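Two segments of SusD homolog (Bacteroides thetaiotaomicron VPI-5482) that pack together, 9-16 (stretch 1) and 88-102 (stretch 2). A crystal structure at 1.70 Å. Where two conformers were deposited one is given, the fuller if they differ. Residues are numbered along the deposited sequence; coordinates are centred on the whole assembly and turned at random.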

ATOM      1  N   GLU A   9       1.387  29.266  21.098  1.00 38.47           N
ATOM      2  CA  GLU A   9       0.147  28.767  20.477  1.00 38.25           C
ATOM      3  C   GLU A   9      -0.161  27.324  20.901  1.00 37.20           C
ATOM      4  O   GLU A   9      -1.302  27.000  21.238  1.00 36.73           O
ATOM      5  CB  GLU A   9       0.251  28.843  18.941  1.00 38.67           C
ATOM      6  CG  GLU A   9       0.308  30.279  18.372  1.00 40.60           C
ATOM      7  CD  GLU A   9       0.784  30.339  16.918  1.00 42.73           C
ATOM      8  OE1 GLU A   9       0.594  29.357  16.161  1.00 44.00           O
ATOM      9  OE2 GLU A   9       1.370  31.379  16.540  1.00 45.89           O
ATOM     10  N   LYS A  10       0.865  26.470  20.879  1.00 36.22           N
ATOM     11  CA  LYS A  10       0.721  25.062  21.275  1.00 35.53           C
ATOM     12  C   LYS A  10       0.395  24.851  22.764  1.00 34.91           C
ATOM     13  O   LYS A  10      -0.405  23.964  23.110  1.00 34.49           O
ATOM     14  CB  LYS A  10       1.985  24.277  20.930  1.00 35.70           C
ATOM     15  CG  LYS A  10       2.243  24.128  19.454  1.00 35.32           C
ATOM     16  CD  LYS A  10       3.551  23.369  19.256  1.00 35.63           C
ATOM     17  CE  LYS A  10       3.819  23.084  17.799  1.00 35.25           C
ATOM     18  NZ  LYS A  10       5.140  22.417  17.577  1.00 35.54           N
ATOM     19  N   LYS A  11       1.018  25.650  23.639  1.00 33.89           N
ATOM     20  CA  LYS A  11       0.774  25.558  25.091  1.00 32.92           C
ATOM     21  C   LYS A  11      -0.654  26.005  25.472  1.00 32.20           C
ATOM     22  O   LYS A  11      -1.155  25.636  26.549  1.00 32.63           O
ATOM     23  CB  LYS A  11       1.823  26.367  25.874  1.00 32.67           C
ATOM     24  N   ASN A  12      -1.295  26.787  24.592  1.00 30.50           N
ATOM     25  CA  ASN A  12      -2.664  27.277  24.788  1.00 29.45           C
ATOM     26  C   ASN A  12      -3.741  26.337  24.229  1.00 27.39           C
ATOM     27  O   ASN A  12      -4.907  26.702  24.234  1.00 27.57           O
ATOM     28  CB  ASN A  12      -2.846  28.660  24.122  1.00 29.75           C
ATOM     29  CG  ASN A  12      -1.959  29.751  24.726  1.00 32.64           C
ATOM     30  OD1 ASN A  12      -1.918  30.875  24.213  1.00 36.09           O
ATOM     31  ND2 ASN A  12      -1.249  29.435  25.809  1.00 36.86           N
ATOM     32  N   TYR A  13      -3.375  25.135  23.769  1.00 24.92           N
ATOM     33  CA  TYR A  13      -4.328  24.241  23.144  1.00 22.59           C
ATOM     34  C   TYR A  13      -4.246  22.859  23.837  1.00 20.42           C
ATOM     35  O   TYR A  13      -3.488  22.670  24.804  1.00 20.48           O
ATOM     36  CB  TYR A  13      -4.058  24.178  21.619  1.00 22.57           C
ATOM     37  CG  TYR A  13      -5.282  23.768  20.803  1.00 25.17           C
ATOM     38  CD1 TYR A  13      -6.415  24.580  20.776  1.00 26.25           C
ATOM     39  CD2 TYR A  13      -5.314  22.570  20.076  1.00 24.43           C
ATOM     40  CE1 TYR A  13      -7.552  24.214  20.050  1.00 26.88           C
ATOM     41  CE2 TYR A  13      -6.433  22.194  19.339  1.00 23.87           C
ATOM     42  CZ  TYR A  13      -7.555  23.024  19.332  1.00 27.40           C
ATOM     43  OH  TYR A  13      -8.692  22.683  18.623  1.00 28.02           O
HETATM   44  N   MSE A  14      -5.080  21.932  23.385  1.00 17.16           N
HETATM   45  CA  MSE A  14      -5.131  20.565  23.920  1.00 15.26           C
HETATM   46  C   MSE A  14      -5.504  20.537  25.402  1.00 14.08           C
HETATM   47  O   MSE A  14      -4.977  19.748  26.182  1.00 13.91           O
HETATM   48  CB  MSE A  14      -3.824  19.825  23.649  1.00 14.32           C
HETATM   49  CG  MSE A  14      -3.510  19.728  22.138  1.00 13.56           C
HETATM   50 SE   MSE A  14      -1.974  18.631  21.678  0.75 13.78          SE
HETATM   51  CE  MSE A  14      -2.599  17.189  22.828  1.00  9.99           C
ATOM     52  N   ASN A  15      -6.437  21.402  25.768  1.00 13.70           N
ATOM     53  CA  ASN A  15      -6.906  21.505  27.152  1.00 13.29           C
ATOM     54  C   ASN A  15      -7.937  20.454  27.544  1.00 11.95           C
ATOM     55  O   ASN A  15      -8.320  20.358  28.728  1.00 11.64           O
ATOM     56  CB  ASN A  15      -7.447  22.908  27.417  1.00 14.30           C
ATOM     57  CG  ASN A  15      -6.347  23.940  27.481  1.00 17.16           C
ATOM     58  OD1 ASN A  15      -5.287  23.700  28.076  1.00 19.92           O
ATOM     59  ND2 ASN A  15      -6.584  25.101  26.864  1.00 20.38           N
ATOM     60  N   ASN A  16      -8.418  19.705  26.557  1.00 10.04           N
ATOM     61  CA  ASN A  16      -9.337  18.607  26.790  1.00  9.92           C
ATOM     62  C   ASN A  16      -9.194  17.614  25.646  1.00  8.65           C
ATOM     63  O   ASN A  16      -8.436  17.855  24.710  1.00  8.60           O
ATOM     64  CB  ASN A  16     -10.765  19.113  26.961  1.00  9.70           C
ATOM     65  CG  ASN A  16     -11.220  19.976  25.801  1.00 10.71           C
ATOM     66  OD1 ASN A  16     -10.961  19.669  24.658  1.00  9.26           O
ATOM     67  ND2 ASN A  16     -11.892  21.073  26.111  1.00 14.33           N
ATOM     68  N   ILE A  88       6.189  12.217  11.387  1.00  6.50           N
ATOM     69  CA  ILE A  88       6.892  11.871  12.638  1.00  6.83           C
ATOM     70  C   ILE A  88       6.951  13.064  13.575  1.00  6.53           C
ATOM     71  O   ILE A  88       6.691  12.898  14.776  1.00  6.41           O
ATOM     72  CB  ILE A  88       8.272  11.268  12.317  1.00  6.92           C
ATOM     73  CG1 ILE A  88       8.072   9.892  11.678  1.00  7.39           C
ATOM     74  CG2 ILE A  88       9.182  11.145  13.572  1.00  8.00           C
ATOM     75  CD1 ILE A  88       9.270   9.297  10.902  1.00  7.74           C
ATOM     76  N   TYR A  89       7.257  14.251  13.029  1.00  6.86           N
ATOM     77  CA  TYR A  89       7.292  15.471  13.824  1.00  6.74           C
ATOM     78  C   TYR A  89       5.905  15.706  14.459  1.00  6.48           C
ATOM     79  O   TYR A  89       5.780  16.003  15.643  1.00  5.99           O
ATOM     80  CB  TYR A  89       7.679  16.667  12.945  1.00  7.10           C
ATOM     81  CG  TYR A  89       7.654  17.954  13.722  1.00  8.10           C
ATOM     82  CD1 TYR A  89       6.480  18.650  13.914  1.00  8.75           C
ATOM     83  CD2 TYR A  89       8.807  18.442  14.305  1.00  9.30           C
ATOM     84  CE1 TYR A  89       6.453  19.808  14.686  1.00  9.36           C
ATOM     85  CE2 TYR A  89       8.799  19.619  15.050  1.00 11.18           C
ATOM     86  CZ  TYR A  89       7.611  20.283  15.235  1.00 11.16           C
ATOM     87  OH  TYR A  89       7.602  21.426  16.009  1.00 14.68           O
ATOM     88  N   ARG A  90       4.867  15.580  13.647  1.00  6.78           N
ATOM     89  CA  ARG A  90       3.491  15.810  14.135  1.00  7.07           C
ATOM     90  C   ARG A  90       3.136  14.810  15.219  1.00  6.66           C
ATOM     91  O   ARG A  90       2.563  15.185  16.244  1.00  6.98           O
ATOM     92  CB  ARG A  90       2.503  15.769  12.998  1.00  6.72           C
ATOM     93  CG  ARG A  90       2.631  16.997  12.068  1.00  7.11           C
ATOM     94  CD  ARG A  90       1.890  16.764  10.792  1.00  9.66           C
ATOM     95  NE  ARG A  90       1.995  17.904   9.892  1.00  8.81           N
ATOM     96  CZ  ARG A  90       1.525  17.936   8.650  1.00 10.35           C
ATOM     97  NH1 ARG A  90       0.937  16.876   8.098  1.00 13.09           N
ATOM     98  NH2 ARG A  90       1.669  19.043   7.935  1.00 10.67           N
ATOM     99  N   ALA A  91       3.489  13.551  15.003  1.00  6.39           N
ATOM    100  CA  ALA A  91       3.254  12.532  16.023  1.00  6.75           C
ATOM    101  C   ALA A  91       4.014  12.850  17.305  1.00  5.99           C
ATOM    102  O   ALA A  91       3.446  12.811  18.410  1.00  5.42           O
ATOM    103  CB  ALA A  91       3.620  11.138  15.482  1.00  6.52           C
ATOM    104  N   ASN A  92       5.314  13.117  17.170  1.00  7.32           N
ATOM    105  CA  ASN A  92       6.152  13.502  18.322  1.00  6.98           C
ATOM    106  C   ASN A  92       5.552  14.688  19.071  1.00  6.72           C
ATOM    107  O   ASN A  92       5.464  14.700  20.315  1.00  6.40           O
ATOM    108  CB  ASN A  92       7.575  13.890  17.868  1.00  6.86           C
ATOM    109  CG  ASN A  92       8.455  12.696  17.441  1.00  7.25           C
ATOM    110  OD1 ASN A  92       8.188  11.549  17.753  1.00  7.61           O
ATOM    111  ND2 ASN A  92       9.543  13.005  16.748  1.00  8.61           N
ATOM    112  N   ASP A  93       5.138  15.708  18.319  1.00  6.09           N
ATOM    113  CA  ASP A  93       4.598  16.930  18.898  1.00  7.65           C
ATOM    114  C   ASP A  93       3.339  16.622  19.722  1.00  7.06           C
ATOM    115  O   ASP A  93       3.199  17.046  20.870  1.00  6.58           O
ATOM    116  CB  ASP A  93       4.246  17.884  17.754  1.00  6.94           C
ATOM    117  CG  ASP A  93       3.689  19.197  18.237  1.00 11.83           C
ATOM    118  OD1 ASP A  93       4.420  19.941  18.947  1.00 12.96           O
ATOM    119  OD2 ASP A  93       2.490  19.446  17.934  1.00 15.71           O
ATOM    120  N   PHE A  94       2.435  15.870  19.120  1.00  6.90           N
ATOM    121  CA  PHE A  94       1.202  15.453  19.798  1.00  7.03           C
ATOM    122  C   PHE A  94       1.487  14.686  21.090  1.00  6.95           C
ATOM    123  O   PHE A  94       0.896  14.976  22.127  1.00  7.70           O
ATOM    124  CB  PHE A  94       0.350  14.585  18.861  1.00  7.42           C
ATOM    125  CG  PHE A  94      -0.882  14.056  19.524  1.00  6.90           C
ATOM    126  CD1 PHE A  94      -2.014  14.846  19.609  1.00  8.77           C
ATOM    127  CD2 PHE A  94      -0.891  12.814  20.097  1.00  8.30           C
ATOM    128  CE1 PHE A  94      -3.142  14.404  20.264  1.00  7.71           C
ATOM    129  CE2 PHE A  94      -2.043  12.355  20.785  1.00  8.81           C
ATOM    130  CZ  PHE A  94      -3.160  13.163  20.830  1.00 11.16           C
ATOM    131  N   LEU A  95       2.405  13.723  21.019  1.00  6.71           N
ATOM    132  CA  LEU A  95       2.780  12.895  22.175  1.00  7.49           C
ATOM    133  C   LEU A  95       3.435  13.713  23.299  1.00  7.96           C
ATOM    134  O   LEU A  95       3.092  13.567  24.481  1.00  8.73           O
ATOM    135  CB  LEU A  95       3.669  11.727  21.735  1.00  6.92           C
ATOM    136  CG  LEU A  95       2.941  10.730  20.827  1.00  5.50           C
ATOM    137  CD1 LEU A  95       3.870   9.802  20.070  1.00  4.87           C
ATOM    138  CD2 LEU A  95       1.899   9.908  21.662  1.00  6.40           C
ATOM    139  N   GLU A  96       4.371  14.579  22.940  1.00  8.12           N
ATOM    140  CA  GLU A  96       5.010  15.471  23.911  1.00  8.37           C
ATOM    141  C   GLU A  96       3.981  16.339  24.610  1.00  8.78           C
ATOM    142  O   GLU A  96       4.009  16.485  25.814  1.00  9.25           O
ATOM    143  CB  GLU A  96       6.037  16.364  23.187  1.00  8.56           C
ATOM    144  CG  GLU A  96       7.258  15.588  22.725  1.00  8.28           C
ATOM    145  CD  GLU A  96       8.066  16.299  21.653  1.00 10.18           C
ATOM    146  OE1 GLU A  96       7.896  17.514  21.465  1.00  9.98           O
ATOM    147  OE2 GLU A  96       8.830  15.609  20.940  1.00  9.44           O
ATOM    148  N   ARG A  97       3.083  16.932  23.832  1.00  8.02           N
ATOM    149  CA  ARG A  97       2.098  17.830  24.363  1.00  9.15           C
ATOM    150  C   ARG A  97       1.031  17.151  25.218  1.00  8.89           C
ATOM    151  O   ARG A  97       0.716  17.641  26.311  1.00  8.39           O
ATOM    152  CB  ARG A  97       1.460  18.603  23.234  1.00 10.01           C
ATOM    153  CG  ARG A  97       2.447  19.608  22.607  1.00 11.25           C
ATOM    154  CD  ARG A  97       1.922  20.083  21.278  1.00 12.61           C
ATOM    155  NE  ARG A  97       0.719  20.904  21.378  1.00 16.44           N
ATOM    156  CZ  ARG A  97      -0.003  21.332  20.333  1.00 17.11           C
ATOM    157  NH1 ARG A  97       0.346  21.019  19.091  1.00 19.19           N
ATOM    158  NH2 ARG A  97      -1.089  22.079  20.530  1.00 21.39           N
ATOM    159  N   ILE A  98       0.488  16.036  24.744  1.00  8.98           N
ATOM    160  CA  ILE A  98      -0.539  15.365  25.535  1.00  9.22           C
ATOM    161  C   ILE A  98       0.068  14.825  26.842  1.00  9.87           C
ATOM    162  O   ILE A  98      -0.610  14.798  27.860  1.00  9.91           O
ATOM    163  CB  ILE A  98      -1.315  14.291  24.720  1.00  9.77           C
ATOM    164  CG1 ILE A  98      -2.726  14.115  25.328  1.00 10.67           C
ATOM    165  CG2 ILE A  98      -0.489  12.993  24.576  1.00  8.52           C
ATOM    166  CD1 ILE A  98      -3.705  13.338  24.424  1.00 14.14           C
ATOM    167  N   SER A  99       1.347  14.473  26.860  1.00 10.58           N
ATOM    168  CA  SER A  99       1.965  13.976  28.099  0.50 11.37           C
ATOM    169  C   SER A  99       1.854  15.033  29.196  1.00 11.98           C
ATOM    170  O   SER A  99       1.661  14.706  30.363  1.00 12.31           O
ATOM    171  CB  SER A  99       3.437  13.562  27.890  0.50 11.90           C
ATOM    172  OG  SER A  99       4.279  14.700  27.760  0.50 11.93           O
ATOM    173  N   ASN A 100       1.948  16.299  28.815  1.00 12.95           N
ATOM    174  CA  ASN A 100       1.850  17.406  29.749  1.00 14.27           C
ATOM    175  C   ASN A 100       0.437  17.881  30.081  1.00 12.82           C
ATOM    176  O   ASN A 100       0.274  18.627  31.023  1.00 13.12           O
ATOM    177  CB  ASN A 100       2.640  18.602  29.197  1.00 14.96           C
ATOM    178  CG  ASN A 100       4.132  18.341  29.188  1.00 19.67           C
ATOM    179  OD1 ASN A 100       4.638  17.589  30.026  1.00 26.16           O
ATOM    180  ND2 ASN A 100       4.839  18.933  28.229  1.00 25.10           N
ATOM    181  N   LYS A 101      -0.561  17.430  29.324  1.00 11.87           N
ATOM    182  CA  LYS A 101      -1.944  17.867  29.498  0.50 11.06           C
ATOM    183  C   LYS A 101      -2.881  16.825  30.097  1.00 10.59           C
ATOM    184  O   LYS A 101      -3.858  17.188  30.763  1.00 10.37           O
ATOM    185  CB  LYS A 101      -2.510  18.302  28.142  0.50 11.22           C
ATOM    186  CG  LYS A 101      -1.805  19.502  27.508  0.50 11.41           C
ATOM    187  CD  LYS A 101      -2.104  20.829  28.210  0.50 11.78           C
ATOM    188  CE  LYS A 101      -1.513  22.000  27.405  0.50 10.79           C
ATOM    189  NZ  LYS A 101      -1.940  23.354  27.887  0.50 11.82           N
ATOM    190  N   ILE A 102      -2.586  15.536  29.873  1.00  9.40           N
ATOM    191  CA  ILE A 102      -3.470  14.438  30.311  1.00  8.55           C
ATOM    192  C   ILE A 102      -3.823  14.453  31.801  1.00  8.48           C
ATOM    193  O   ILE A 102      -4.933  14.110  32.183  1.00  8.69           O
ATOM    194  CB  ILE A 102      -2.907  13.066  29.863  1.00  8.12           C
ATOM    195  CG1 ILE A 102      -3.953  11.960  30.064  1.00  7.80           C
ATOM    196  CG2 ILE A 102      -1.565  12.770  30.557  1.00  9.07           C
ATOM    197  CD1 ILE A 102      -3.559  10.632  29.488  1.00  6.26           C
TER
HETATM  198  O   HOH W   1      -0.307  21.672  24.204  1.00 21.26           O

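The contact is made by one side of stretch 2, largely helical, where Asp93, Arg97 and Lys101 follow one another at four-residue spacing, against the last turn of a helix and the loop that follows it in stretch 1. Together the two sides bury 536 Å², most of it on Met14, Arg97, Lys10 and Lys101, all four of which direct CA-to-CB toward the other stretch.

Charge pairing anchors one end. Lys10 reaches out with chi1 near -67° (m) and its remaining torsions all t, an extended chain that brings NZ to 2.9 Å from Asp93 OD1 in a salt bridge. Asp93 sets off sideways, but its t rotamer carries the carboxylate nearer to stretch 1. Its second oxygen is also used: Arg97 NH1 donates to Asp93 OD2 at 2.9 Å with an N-H...acceptor angle of 159°, a salt bridge one turn along the same helix. The buried carboxylate thus meets a cation at each oxygen, one from each stretch. Tyr89, a turn before Asp93, brings OH to 3.1 Å from Lys10 NZ, which lies at the edge of the tyrosine ring, near its plane.

Hydrogen bonds to the backbone of stretch 1 come from long basic side chains, which can span the gap to carbonyls near the end of a helix. The stronger case is Lys101, whose NZ donates to Lys11 O at 2.8 Å; a weak bond from Lys101 NZ to Asn15 OD1 at 3.4 Å supplements it. Two successive m torsions bend the lysine near its base, and the t torsions beyond extend it along the loop, with CG 3.4 Å from Met14 O and CE 3.3 Å from Tyr13 O. Asn15 points its CA-to-CB bond away, yet the end of its side chain comes nearer, which makes the amide oxygen available. Arg97 NH2 donates to Lys10 O at 3.3 Å, but the 131° angle marks this bond as weak. Water 1 bridges the same two residues: it donates to Lys10 O at 2.5 Å and weakly to Tyr13 O at 3.4 Å, and it accepts from Arg97 NE at 3.1 Å.

Packing around the Arg97 guanidinium complements these polar links. Met14 SE lies over one face, 3.5 Å from Arg97 NE, and Lys10 CA lies over the opposite face, while Tyr13 CB approaches the edge at 3.8 Å from Arg97 NH2. The planar group is therefore sandwiched between Met14 SE and Lys10 CA. The partners of NH1 and NE, Asp93 OD2 and the water, lie close to its plane, whereas Lys10 O, bonded weakly by NH2, lies well out of it.

The apolar component centres on Met14, a buried selenomethionine. Its backbone adopts phi/psi of 61/40, and its side chain runs m, t, p, placing CE 3.8 Å from Phe94 CE1 and 3.7 Å from Ile98 CB. The selenium sits 5.2 Å from the Phe94 ring centroid, 51° off the normal, an oblique approach. A long, unbranched side chain suits this site, since it can pass the guanidinium and still set its terminal methyl against both hydrophobic neighbours.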